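Local coordinates for protein esterase A (Caulobacter crescentus, PDB 5GKV) that probably hydrolyses ester bonds, as an esterase homologous to penicillin-binding proteins and serine beta-lactamases, at residues L75-S80 with A254-V259; S80-V85 with L206-P211; V85-I90 with V172-L177; P271-L276 with A359-K364. All blocks are in the same frame, centred on the assembly; numbering follows the deposited sequence.

Contact 1: residues L75-S80 with A254-V259; sequences LTALFS and AEWRRV
Trp256 carries most of this contact, reaching out from helix 253-258 to touch Ala77 and Phe79 with the far end of its indole. With CG anti to the backbone N (chi1 -176°), the ring system extends from the helix toward segment 75-80, and its six-membered ring arrives first. Ala77 CB lies at the edge of that ring, near its plane, 4.0 Å from Trp256 CH2. Phe79 meets the same corner: its CE1 is 4.1 Å from Trp256 CH2 and about as far from CZ2. The two aromatic side chains run at roughly a right angle to each other, yet their ring planes are inclined by 37°, with centroids 5.8 Å apart, so the pair is oblique. Trp256 CH2 is therefore shared between the methyl and the phenyl group, and the contact is wholly apolar. Phe79 has a second aromatic neighbour in Trp343, which it meets edge-to-face. On the helix side, the carbonyl of Trp256 is bonded by Asn265 ND2. Ala77 belongs to the short strand 76-77; at Phe79 the chain takes a positive phi of 47°, just before Ser80. Ser80 and Lys83 are consistent with the Ser-X-X-Lys motif of the beta-lactamase and penicillin-binding protein family, found at the start of a helix beside the active-site cleft.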
loop_
_atom_site.group_PDB
_atom_site.type_symbol
_atom_site.label_atom_id
_atom_site.label_comp_id
_atom_site.label_asym_id
_atom_site.label_seq_id
_atom_site.Cartn_x
_atom_site.Cartn_y
_atom_site.Cartn_z
ATOM N N LEU A 75 -16.150 -1.977 2.305
ATOM C CA LEU A 75 -14.878 -1.372 1.902
ATOM C C LEU A 75 -14.190 -0.728 3.098
ATOM O O LEU A 75 -14.853 -0.258 4.029
ATOM C CB LEU A 75 -15.091 -0.298 0.826
ATOM C CG LEU A 75 -15.641 -0.780 -0.510
ATOM C CD1 LEU A 75 -16.018 0.418 -1.385
ATOM C CD2 LEU A 75 -14.568 -1.641 -1.174
ATOM N N THR A 76 -12.850 -0.699 3.065
ATOM C CA THR A 76 -12.074 -0.050 4.123
ATOM C C THR A 76 -10.953 0.764 3.499
ATOM O O THR A 76 -10.339 0.341 2.514
ATOM C CB THR A 76 -11.469 -1.067 5.136
ATOM O OG1 THR A 76 -12.503 -1.928 5.632
ATOM C CG2 THR A 76 -10.858 -0.357 6.340
ATOM N N ALA A 77 -10.677 1.924 4.082
ATOM C CA ALA A 77 -9.477 2.673 3.715
ATOM C C ALA A 77 -8.215 1.839 3.946
ATOM O O ALA A 77 -8.028 1.259 5.012
ATOM C CB ALA A 77 -9.411 3.969 4.527
ATOM N N LEU A 78 -7.327 1.814 2.947
ATOM C CA LEU A 78 -6.134 0.976 2.982
ATOM C C LEU A 78 -4.894 1.707 3.481
ATOM O O LEU A 78 -3.900 1.052 3.812
ATOM C CB LEU A 78 -5.833 0.418 1.577
ATOM C CG LEU A 78 -6.946 -0.394 0.915
ATOM C CD1 LEU A 78 -6.525 -0.818 -0.528
ATOM C CD2 LEU A 78 -7.346 -1.620 1.779
ATOM N N PHE A 79 -4.932 3.035 3.533
ATOM C CA PHE A 79 -3.779 3.886 3.835
ATOM C C PHE A 79 -2.603 3.399 2.988
ATOM O O PHE A 79 -2.796 3.157 1.789
ATOM C CB PHE A 79 -3.560 3.925 5.346
ATOM C CG PHE A 79 -4.710 4.557 6.065
ATOM C CD1 PHE A 79 -4.866 5.938 6.046
ATOM C CD2 PHE A 79 -5.677 3.783 6.683
ATOM C CE1 PHE A 79 -5.956 6.534 6.662
ATOM C CE2 PHE A 79 -6.763 4.370 7.304
ATOM C CZ PHE A 79 -6.904 5.742 7.293
ATOM N N SER A 80 -1.410 3.217 3.557
ATOM C CA SER A 80 -0.231 2.989 2.731
ATOM C C SER A 80 -0.202 1.606 2.098
ATOM O O SER A 80 0.664 1.358 1.261
ATOM C CB SER A 80 1.047 3.238 3.542
ATOM O OG SER A 80 0.968 2.702 4.852
ATOM N N ALA A 254 -15.852 12.681 2.846
ATOM C CA ALA A 254 -16.310 12.381 1.491
ATOM C C ALA A 254 -15.311 12.857 0.436
ATOM O O ALA A 254 -15.026 12.132 -0.529
ATOM C CB ALA A 254 -17.688 13.007 1.252
ATOM N N GLU A 255 -14.771 14.071 0.582
ATOM C CA GLU A 255 -13.794 14.516 -0.409
ATOM C C GLU A 255 -12.502 13.705 -0.308
ATOM O O GLU A 255 -11.889 13.383 -1.333
ATOM C CB GLU A 255 -13.512 16.016 -0.282
ATOM C CG GLU A 255 -13.106 16.652 -1.635
ATOM C CD GLU A 255 -12.423 18.007 -1.496
ATOM O OE1 GLU A 255 -11.759 18.450 -2.466
ATOM O OE2 GLU A 255 -12.558 18.632 -0.422
ATOM N N TRP A 256 -12.086 13.343 0.911
ATOM C CA TRP A 256 -10.891 12.516 1.054
ATOM C C TRP A 256 -11.069 11.168 0.369
ATOM O O TRP A 256 -10.109 10.631 -0.199
ATOM C CB TRP A 256 -10.545 12.326 2.535
ATOM C CG TRP A 256 -9.265 11.570 2.757
ATOM C CD1 TRP A 256 -7.998 12.088 2.810
ATOM C CD2 TRP A 256 -9.131 10.156 2.953
ATOM N NE1 TRP A 256 -7.085 11.080 3.029
ATOM C CE2 TRP A 256 -7.754 9.887 3.123
ATOM C CE3 TRP A 256 -10.043 9.091 3.005
ATOM C CZ2 TRP A 256 -7.267 8.596 3.343
ATOM C CZ3 TRP A 256 -9.559 7.817 3.214
ATOM C CH2 TRP A 256 -8.184 7.579 3.383
ATOM N N ARG A 257 -12.290 10.624 0.381
ATOM C CA ARG A 257 -12.563 9.403 -0.371
ATOM C C ARG A 257 -12.574 9.650 -1.873
ATOM O O ARG A 257 -12.062 8.829 -2.642
ATOM C CB ARG A 257 -13.895 8.812 0.075
ATOM C CG ARG A 257 -13.874 8.375 1.530
ATOM C CD ARG A 257 -15.227 7.882 1.990
ATOM N NE ARG A 257 -15.206 7.647 3.431
ATOM C CZ ARG A 257 -16.284 7.417 4.174
ATOM N NH1 ARG A 257 -17.491 7.391 3.620
ATOM N NH2 ARG A 257 -16.157 7.215 5.478
ATOM N N ARG A 258 -13.152 10.779 -2.306
ATOM C CA ARG A 258 -13.412 11.011 -3.727
ATOM C C ARG A 258 -12.127 11.229 -4.522
ATOM O O ARG A 258 -12.011 10.762 -5.665
ATOM C CB ARG A 258 -14.340 12.223 -3.913
ATOM C CG ARG A 258 -15.830 11.974 -3.675
ATOM C CD ARG A 258 -16.685 13.184 -4.132
ATOM N NE ARG A 258 -16.621 14.307 -3.191
ATOM C CZ ARG A 258 -17.445 14.474 -2.158
ATOM N NH1 ARG A 258 -18.412 13.597 -1.926
ATOM N NH2 ARG A 258 -17.304 15.522 -1.348
ATOM N N VAL A 259 -11.168 11.969 -3.959
ATOM C CA VAL A 259 -9.956 12.322 -4.697
ATOM C C VAL A 259 -9.047 11.103 -4.794
ATOM O O VAL A 259 -9.360 10.033 -4.260
ATOM C CB VAL A 259 -9.220 13.509 -4.044
ATOM C CG1 VAL A 259 -10.080 14.767 -4.108
ATOM C CG2 VAL A 259 -8.831 13.183 -2.587
#

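Contact 2: residues S80-V85 with L206-P211; sequences STTKAV and LWIGLP
Ile208 points its CD1 methyl at helix 82-95, where Thr82 and Val85, neighbours one turn apart, receive it. Thr82 CG2 is 3.8 Å from Ile208 CD1 and lies against the flank of the chain as well, 4.1 Å from Ile208 CG1; the two side chains pass each other at a slant. Val85 meets Ile208 differently, tip to tip, with its CG1 3.9 Å from the same CD1. Val85 CG1 stands anti to the backbone N (chi1 180°), which turns it to Ile208 and leaves CG2, beside that N, for Leu206 CD2 at 4.2 Å. Leu206 and Ile208, two residues apart, thus face the helix from the same side of strand 206-208. Leu194 of helix 190-202 touches Val85, Leu206 and Ile208 and joins the cluster. Thr82 shows the division of labour most clearly, since its methyl serves the apolar side and its OG1 is bonded to the carbonyl O of Phe79. Lys83 starts out away from the strand, and its NZ is bonded to Tyr169 OH and to the carbonyls of Pro171 and Ser263. No hydrogen bond crosses between the segments. Burial of aliphatic groups alone therefore joins the strand to the N-terminal part of helix 82-95, while the polar groups of Thr82 and Lys83 are satisfied elsewhere.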
loop_
_atom_site.group_PDB
_atom_site.type_symbol
_atom_site.label_atom_id
_atom_site.label_comp_id
_atom_site.label_asym_id
_atom_site.label_seq_id
_atom_site.Cartn_x
_atom_site.Cartn_y
_atom_site.Cartn_z
ATOM N N SER A 80 -1.410 3.217 3.557
ATOM C CA SER A 80 -0.231 2.989 2.731
ATOM C C SER A 80 -0.202 1.606 2.098
ATOM O O SER A 80 0.664 1.358 1.261
ATOM C CB SER A 80 1.047 3.238 3.542
ATOM O OG SER A 80 0.968 2.702 4.852
ATOM N N THR A 81 -1.131 0.705 2.447
ATOM C CA THR A 81 -1.222 -0.511 1.646
ATOM C C THR A 81 -1.503 -0.155 0.188
ATOM O O THR A 81 -1.060 -0.857 -0.730
ATOM C CB THR A 81 -2.290 -1.460 2.221
ATOM O OG1 THR A 81 -1.888 -1.841 3.538
ATOM C CG2 THR A 81 -2.415 -2.735 1.356
ATOM N N THR A 82 -2.148 0.994 -0.047
ATOM C CA THR A 82 -2.348 1.500 -1.408
ATOM C C THR A 82 -1.046 1.611 -2.208
ATOM O O THR A 82 -1.059 1.463 -3.432
ATOM C CB THR A 82 -3.030 2.874 -1.337
ATOM O OG1 THR A 82 -4.170 2.785 -0.464
ATOM C CG2 THR A 82 -3.460 3.354 -2.715
ATOM N N LYS A 83 0.088 1.859 -1.540
ATOM C CA LYS A 83 1.351 2.034 -2.258
ATOM C C LYS A 83 1.746 0.804 -3.068
ATOM O O LYS A 83 2.456 0.931 -4.077
ATOM C CB LYS A 83 2.475 2.385 -1.270
ATOM C CG LYS A 83 2.256 3.721 -0.560
ATOM C CD LYS A 83 3.537 4.205 0.109
ATOM C CE LYS A 83 3.385 5.635 0.626
ATOM N NZ LYS A 83 2.417 5.700 1.783
ATOM N N ALA A 84 1.329 -0.396 -2.644
ATOM C CA ALA A 84 1.602 -1.584 -3.451
ATOM C C ALA A 84 0.867 -1.513 -4.782
ATOM O O ALA A 84 1.383 -1.978 -5.810
ATOM C CB ALA A 84 1.202 -2.857 -2.688
ATOM N N VAL A 85 -0.340 -0.930 -4.782
ATOM C CA VAL A 85 -1.093 -0.751 -6.022
ATOM C C VAL A 85 -0.411 0.284 -6.911
ATOM O O VAL A 85 -0.263 0.080 -8.124
ATOM C CB VAL A 85 -2.558 -0.365 -5.728
ATOM C CG1 VAL A 85 -3.352 -0.171 -7.065
ATOM C CG2 VAL A 85 -3.235 -1.435 -4.859
ATOM N N LEU A 206 -11.799 -2.849 -5.625
ATOM C CA LEU A 206 -10.614 -2.085 -5.253
ATOM C C LEU A 206 -10.643 -0.776 -6.028
ATOM O O LEU A 206 -10.915 -0.773 -7.237
ATOM C CB LEU A 206 -9.333 -2.879 -5.553
ATOM C CG LEU A 206 -8.045 -2.049 -5.677
ATOM C CD1 LEU A 206 -7.603 -1.471 -4.316
ATOM C CD2 LEU A 206 -6.918 -2.845 -6.350
ATOM N N TRP A 207 -10.370 0.327 -5.331
ATOM C CA TRP A 207 -10.619 1.663 -5.849
ATOM C C TRP A 207 -9.534 2.622 -5.382
ATOM O O TRP A 207 -9.134 2.599 -4.215
ATOM C CB TRP A 207 -11.965 2.211 -5.350
ATOM C CG TRP A 207 -13.123 1.298 -5.505
ATOM C CD1 TRP A 207 -13.374 0.148 -4.805
ATOM C CD2 TRP A 207 -14.229 1.466 -6.407
ATOM N NE1 TRP A 207 -14.551 -0.422 -5.230
ATOM C CE2 TRP A 207 -15.101 0.366 -6.207
ATOM C CE3 TRP A 207 -14.567 2.436 -7.359
ATOM C CZ2 TRP A 207 -16.283 0.213 -6.922
ATOM C CZ3 TRP A 207 -15.743 2.281 -8.074
ATOM C CH2 TRP A 207 -16.588 1.177 -7.849
ATOM N N ILE A 208 -9.093 3.502 -6.275
ATOM C CA ILE A 208 -8.363 4.703 -5.878
ATOM C C ILE A 208 -9.160 5.873 -6.436
ATOM O O ILE A 208 -9.250 6.042 -7.661
ATOM C CB ILE A 208 -6.914 4.709 -6.383
ATOM C CG1 ILE A 208 -6.134 3.528 -5.781
ATOM C CG2 ILE A 208 -6.238 6.030 -6.021
ATOM C CD1 ILE A 208 -4.674 3.425 -6.289
ATOM N N GLY A 209 -9.767 6.655 -5.541
ATOM C CA GLY A 209 -10.822 7.570 -5.930
ATOM C C GLY A 209 -12.169 6.868 -5.909
ATOM O O GLY A 209 -12.524 6.157 -6.853
ATOM N N LEU A 210 -12.923 7.046 -4.828
ATOM C CA LEU A 210 -14.130 6.274 -4.588
ATOM C C LEU A 210 -15.364 7.124 -4.845
ATOM O O LEU A 210 -15.566 8.119 -4.131
ATOM C CB LEU A 210 -14.129 5.765 -3.147
ATOM C CG LEU A 210 -15.197 4.748 -2.779
ATOM C CD1 LEU A 210 -15.002 3.431 -3.525
ATOM C CD2 LEU A 210 -15.169 4.542 -1.248
ATOM N N PRO A 211 -16.208 6.785 -5.825
ATOM C CA PRO A 211 -17.418 7.586 -6.071
ATOM C C PRO A 211 -18.371 7.564 -4.882
ATOM O O PRO A 211 -18.441 6.590 -4.126
ATOM C CB PRO A 211 -18.055 6.912 -7.295
ATOM C CG PRO A 211 -16.957 6.118 -7.927
ATOM C CD PRO A 211 -16.058 5.693 -6.802
#

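Contact 3: residues V85-I90 with V172-L177; sequences VAALLI and VTYGYL
The ring of Tyr174 is the flat group that meets helix 82-95, and it does so at its hydroxyl end, against Ala86 and Ala87. Ala86 CB approaches the ring obliquely, 3.9 Å from Tyr174 CE1. Elsewhere round the same ring, His128 lies with its plane only about 20° from that of the phenol, and Leu126 of helix 122-126 adds an apolar contact. A second flat group, the ring of Tyr176, points elsewhere: Val172 CG1 of its own segment sits in plane at its edge, while Trp144 and Trp147 meet it at inclined angles.

At Tyr174, chi1 of 164° swings the ring beside its own carbonyl carbon and out from helix 173-186, and the long side chain carries OH across to the other helix. The oxygen comes to rest 3.7 Å from Ala87 CB, and 3.6 Å from Ala87 N without bonding to it. Tyr174 OH is instead hydrogen-bonded to the main-chain O of Lys83. Small residues at 86 and 87 allow this approach; the backbones come nearest at Ala86 and Gly175, whose CA atoms are 7.4 Å apart.

The contact is thus one phenol whose CE1 and OH end meets two alanine methyls. Its one polar atom, buried here, is satisfied by the carbonyl of Lys83, so the bond ties the tyrosine to the helix turn that bears this lysine.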
loop_
_atom_site.group_PDB
_atom_site.type_symbol
_atom_site.label_atom_id
_atom_site.label_comp_id
_atom_site.label_asym_id
_atom_site.label_seq_id
_atom_site.Cartn_x
_atom_site.Cartn_y
_atom_site.Cartn_z
ATOM N N VAL A 85 -0.340 -0.930 -4.782
ATOM C CA VAL A 85 -1.093 -0.751 -6.022
ATOM C C VAL A 85 -0.411 0.284 -6.911
ATOM O O VAL A 85 -0.263 0.080 -8.124
ATOM C CB VAL A 85 -2.558 -0.365 -5.728
ATOM C CG1 VAL A 85 -3.352 -0.171 -7.065
ATOM C CG2 VAL A 85 -3.235 -1.435 -4.859
ATOM N N ALA A 86 0.028 1.404 -6.326
ATOM C CA ALA A 86 0.762 2.391 -7.107
ATOM C C ALA A 86 2.015 1.774 -7.712
ATOM O O ALA A 86 2.341 2.019 -8.881
ATOM C CB ALA A 86 1.116 3.591 -6.227
ATOM N N ALA A 87 2.716 0.943 -6.934
ATOM C CA ALA A 87 3.938 0.330 -7.440
ATOM C C ALA A 87 3.641 -0.581 -8.622
ATOM O O ALA A 87 4.364 -0.562 -9.625
ATOM C CB ALA A 87 4.644 -0.436 -6.330
ATOM N N LEU A 88 2.570 -1.371 -8.523
ATOM C CA LEU A 88 2.178 -2.236 -9.628
ATOM C C LEU A 88 1.867 -1.422 -10.881
ATOM O O LEU A 88 2.278 -1.790 -11.983
ATOM C CB LEU A 88 0.969 -3.087 -9.211
ATOM C CG LEU A 88 0.427 -4.182 -10.149
ATOM C CD1 LEU A 88 -0.510 -5.055 -9.365
ATOM C CD2 LEU A 88 -0.346 -3.650 -11.315
ATOM N N LEU A 89 1.130 -0.319 -10.736
ATOM C CA LEU A 89 0.766 0.473 -11.910
ATOM C C LEU A 89 2.002 1.022 -12.611
ATOM O O LEU A 89 2.073 1.009 -13.848
ATOM C CB LEU A 89 -0.185 1.604 -11.517
ATOM C CG LEU A 89 -1.557 1.137 -11.013
ATOM C CD1 LEU A 89 -2.393 2.309 -10.474
ATOM C CD2 LEU A 89 -2.296 0.403 -12.122
ATOM N N ILE A 90 3.004 1.471 -11.846
ATOM C CA ILE A 90 4.256 1.914 -12.459
ATOM C C ILE A 90 4.973 0.734 -13.105
ATOM O O ILE A 90 5.462 0.834 -14.238
ATOM C CB ILE A 90 5.164 2.623 -11.427
ATOM C CG1 ILE A 90 4.577 3.982 -11.003
ATOM C CG2 ILE A 90 6.566 2.796 -11.990
ATOM C CD1 ILE A 90 4.534 5.029 -12.112
ATOM N N VAL A 172 3.123 10.361 2.465
ATOM C CA VAL A 172 2.087 10.986 1.649
ATOM C C VAL A 172 2.620 11.390 0.276
ATOM O O VAL A 172 1.989 11.128 -0.751
ATOM C CB VAL A 172 1.469 12.197 2.381
ATOM C CG1 VAL A 172 0.289 12.741 1.586
ATOM C CG2 VAL A 172 1.065 11.820 3.817
ATOM N N THR A 173 3.792 12.026 0.242
ATOM C CA THR A 173 4.321 12.580 -1.001
ATOM C C THR A 173 4.566 11.513 -2.062
ATOM O O THR A 173 4.499 11.817 -3.259
ATOM C CB THR A 173 5.620 13.343 -0.718
ATOM O OG1 THR A 173 6.546 12.462 -0.065
ATOM C CG2 THR A 173 5.330 14.540 0.195
ATOM N N TYR A 174 4.854 10.271 -1.651
ATOM C CA TYR A 174 5.088 9.192 -2.611
ATOM C C TYR A 174 3.946 9.057 -3.603
ATOM O O TYR A 174 4.175 8.752 -4.776
ATOM C CB TYR A 174 5.291 7.870 -1.872
ATOM C CG TYR A 174 5.169 6.567 -2.666
ATOM C CD1 TYR A 174 3.922 6.011 -2.942
ATOM C CD2 TYR A 174 6.305 5.843 -3.049
ATOM C CE1 TYR A 174 3.795 4.805 -3.615
ATOM C CE2 TYR A 174 6.190 4.626 -3.728
ATOM C CZ TYR A 174 4.920 4.106 -3.992
ATOM O OH TYR A 174 4.756 2.893 -4.661
ATOM N N GLY A 175 2.705 9.230 -3.141
ATOM C CA GLY A 175 1.573 9.029 -4.028
ATOM C C GLY A 175 1.513 10.065 -5.124
ATOM O O GLY A 175 1.054 9.778 -6.235
ATOM N N TYR A 176 1.989 11.279 -4.836
ATOM C CA TYR A 176 2.040 12.325 -5.843
ATOM C C TYR A 176 3.227 12.130 -6.775
ATOM O O TYR A 176 3.112 12.370 -7.983
ATOM C CB TYR A 176 2.075 13.695 -5.163
ATOM C CG TYR A 176 0.854 13.944 -4.302
ATOM C CD1 TYR A 176 0.788 13.465 -2.987
ATOM C CD2 TYR A 176 -0.252 14.644 -4.805
ATOM C CE1 TYR A 176 -0.329 13.685 -2.200
ATOM C CE2 TYR A 176 -1.375 14.873 -4.019
ATOM C CZ TYR A 176 -1.409 14.390 -2.716
ATOM O OH TYR A 176 -2.519 14.598 -1.919
ATOM N N LEU A 177 4.362 11.661 -6.245
ATOM C CA LEU A 177 5.497 11.339 -7.105
ATOM C C LEU A 177 5.135 10.232 -8.092
ATOM O O LEU A 177 5.276 10.398 -9.311
ATOM C CB LEU A 177 6.708 10.930 -6.266
ATOM C CG LEU A 177 7.309 11.981 -5.331
ATOM C CD1 LEU A 177 8.562 11.425 -4.637
ATOM C CD2 LEU A 177 7.614 13.257 -6.101
#

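Contact 4: residues P271-L276 with A359-K364; sequences PALARL and AYVMNK
Ala359 makes the tightest approach: its CB lies 3.6 Å from Leu273 CB and 4.0 Å from Ala274 N, pressed close to the helix backbone. In return, Ala274 CB comes within 4.2 Å of Ala359 N. With only methyl and methylene groups between them, the backbones draw together here, and the CA atoms of Ala274 and Ala359 are 5.2 Å apart. Tyr360, next along, points away from the helix; its side chain touches Leu378 of helix 373-384, where Met362 also meets Arg374, and its OH is bonded to Glu40. Val361 turns back to the helix and meets the end of Leu273, CG2 to CD1 at 3.9 Å, the two side chains crossing at about a right angle. Leu273 reaches both strand residues: CB meets the alanine whatever the torsion, and CG, anti to the carbonyl carbon (chi1 -67°), takes the branched end on to Val361. Beyond the strand, Asn363 is tied by its side-chain amide to Gly42, Phe61 and Asp220. Helix 270-281 runs nearly antiparallel to the strand, at 158° and 7.5 Å between the local axes. Strand 356-362 lies within the large antiparallel sheet between strands 42-49 and 347-351, with helix 270-281 against one face and helix 373-384 against the other.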
loop_
_atom_site.group_PDB
_atom_site.type_symbol
_atom_site.label_atom_id
_atom_site.label_comp_id
_atom_site.label_asym_id
_atom_site.label_seq_id
_atom_site.Cartn_x
_atom_site.Cartn_y
_atom_site.Cartn_z
ATOM N N PRO A 271 -10.128 -9.830 -0.210
ATOM C CA PRO A 271 -9.947 -10.682 -1.403
ATOM C C PRO A 271 -9.531 -9.918 -2.650
ATOM O O PRO A 271 -8.805 -10.463 -3.492
ATOM C CB PRO A 271 -11.327 -11.336 -1.585
ATOM C CG PRO A 271 -11.996 -11.220 -0.272
ATOM C CD PRO A 271 -11.496 -9.950 0.333
ATOM N N ALA A 272 -10.017 -8.690 -2.831
ATOM C CA ALA A 272 -9.590 -7.915 -3.992
ATOM C C ALA A 272 -8.073 -7.759 -4.007
ATOM O O ALA A 272 -7.425 -7.975 -5.046
ATOM C CB ALA A 272 -10.283 -6.553 -4.007
ATOM N N LEU A 273 -7.477 -7.435 -2.850
ATOM C CA LEU A 273 -6.023 -7.287 -2.787
ATOM C C LEU A 273 -5.321 -8.629 -2.936
ATOM O O LEU A 273 -4.270 -8.720 -3.589
ATOM C CB LEU A 273 -5.610 -6.610 -1.472
ATOM C CG LEU A 273 -6.058 -5.147 -1.357
ATOM C CD1 LEU A 273 -5.916 -4.682 0.089
ATOM C CD2 LEU A 273 -5.250 -4.257 -2.304
ATOM N N ALA A 274 -5.876 -9.681 -2.338
ATOM C CA ALA A 274 -5.241 -10.992 -2.445
ATOM C C ALA A 274 -5.222 -11.470 -3.890
ATOM O O ALA A 274 -4.241 -12.081 -4.336
ATOM C CB ALA A 274 -5.956 -12.010 -1.538
ATOM N N ARG A 275 -6.295 -11.193 -4.641
ATOM C CA ARG A 275 -6.330 -11.573 -6.048
ATOM C C ARG A 275 -5.333 -10.756 -6.864
ATOM O O ARG A 275 -4.608 -11.311 -7.695
ATOM C CB ARG A 275 -7.750 -11.409 -6.597
ATOM C CG ARG A 275 -8.759 -12.358 -5.963
ATOM C CD ARG A 275 -10.173 -12.145 -6.503
ATOM N NE ARG A 275 -10.201 -12.272 -7.950
ATOM C CZ ARG A 275 -11.064 -11.640 -8.745
ATOM N NH1 ARG A 275 -11.981 -10.826 -8.228
ATOM N NH2 ARG A 275 -11.002 -11.812 -10.063
ATOM N N LEU A 276 -5.267 -9.441 -6.622
ATOM C CA LEU A 276 -4.345 -8.597 -7.377
ATOM C C LEU A 276 -2.897 -8.992 -7.110
ATOM O O LEU A 276 -2.114 -9.203 -8.049
ATOM C CB LEU A 276 -4.586 -7.116 -7.049
ATOM C CG LEU A 276 -3.694 -6.125 -7.819
ATOM C CD1 LEU A 276 -3.957 -6.210 -9.314
ATOM C CD2 LEU A 276 -3.916 -4.714 -7.330
ATOM N N ALA A 359 -4.033 -10.783 1.977
ATOM C CA ALA A 359 -4.252 -9.431 2.466
ATOM C C ALA A 359 -5.039 -9.488 3.761
ATOM O O ALA A 359 -5.934 -10.320 3.920
ATOM C CB ALA A 359 -5.002 -8.575 1.431
ATOM N N TYR A 360 -4.689 -8.599 4.683
ATOM C CA TYR A 360 -5.426 -8.392 5.925
ATOM C C TYR A 360 -5.953 -6.963 5.907
ATOM O O TYR A 360 -5.171 -6.019 5.752
ATOM C CB TYR A 360 -4.510 -8.630 7.122
ATOM C CG TYR A 360 -5.070 -8.192 8.458
ATOM C CD1 TYR A 360 -6.029 -8.964 9.125
ATOM C CD2 TYR A 360 -4.618 -7.029 9.067
ATOM C CE1 TYR A 360 -6.533 -8.565 10.356
ATOM C CE2 TYR A 360 -5.105 -6.631 10.281
ATOM C CZ TYR A 360 -6.061 -7.398 10.928
ATOM O OH TYR A 360 -6.546 -6.983 12.153
ATOM N N VAL A 361 -7.267 -6.803 6.058
ATOM C CA VAL A 361 -7.897 -5.487 5.975
ATOM C C VAL A 361 -8.809 -5.340 7.186
ATOM O O VAL A 361 -9.703 -6.166 7.393
ATOM C CB VAL A 361 -8.683 -5.314 4.666
ATOM C CG1 VAL A 361 -9.382 -3.952 4.657
ATOM C CG2 VAL A 361 -7.724 -5.447 3.440
ATOM N N MET A 362 -8.580 -4.308 7.991
ATOM C CA MET A 362 -9.337 -4.168 9.232
ATOM C C MET A 362 -9.626 -2.699 9.473
ATOM O O MET A 362 -9.044 -1.823 8.834
ATOM C CB MET A 362 -8.578 -4.768 10.431
ATOM C CG MET A 362 -7.445 -3.875 11.001
ATOM S SD MET A 362 -6.154 -3.292 9.845
ATOM C CE MET A 362 -6.166 -1.541 10.232
ATOM N N ASN A 363 -10.518 -2.419 10.429
ATOM C CA ASN A 363 -10.842 -1.027 10.703
ATOM C C ASN A 363 -10.488 -0.562 12.110
ATOM O O ASN A 363 -10.549 0.644 12.363
ATOM C CB ASN A 363 -12.329 -0.731 10.409
ATOM C CG ASN A 363 -13.292 -1.581 11.223
ATOM O OD1 ASN A 363 -12.896 -2.522 11.893
ATOM N ND2 ASN A 363 -14.586 -1.260 11.131
ATOM N N LYS A 364 -10.082 -1.449 13.009
ATOM C CA LYS A 364 -9.489 -1.021 14.276
ATOM C C LYS A 364 -7.985 -0.804 14.074
ATOM O O LYS A 364 -7.233 -1.750 13.813
ATOM C CB LYS A 364 -9.767 -2.023 15.389
ATOM C CG LYS A 364 -9.147 -1.605 16.737
ATOM C CD LYS A 364 -9.540 -2.578 17.842
ATOM C CE LYS A 364 -8.830 -2.259 19.165
ATOM N NZ LYS A 364 -9.244 -0.920 19.690
#

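From the N terminus, strand 76-77 and helix 82-95 supply the first halves of contacts 1, 2 and 3 in succession. The second halves return in reverse order, so contact 3 closes the innermost loop at 172-177, contact 2 encloses it at 206-211, and contact 1 encloses both at 254-259. Contact 4 opens only afterwards, in series with the rest, and none cross. Contacts 1 and 2 tie strands 76-77 and 206-208 of the small sheet to helices 253-258 and 82-95, and contact 3 ties helix 82-95 to helix 173-186, whereas contact 4 sets helix 270-281 against the seven-stranded sheet. Leu276 packs on Leu206 and Leu88, and Thr76 on Val361, linking the two parts.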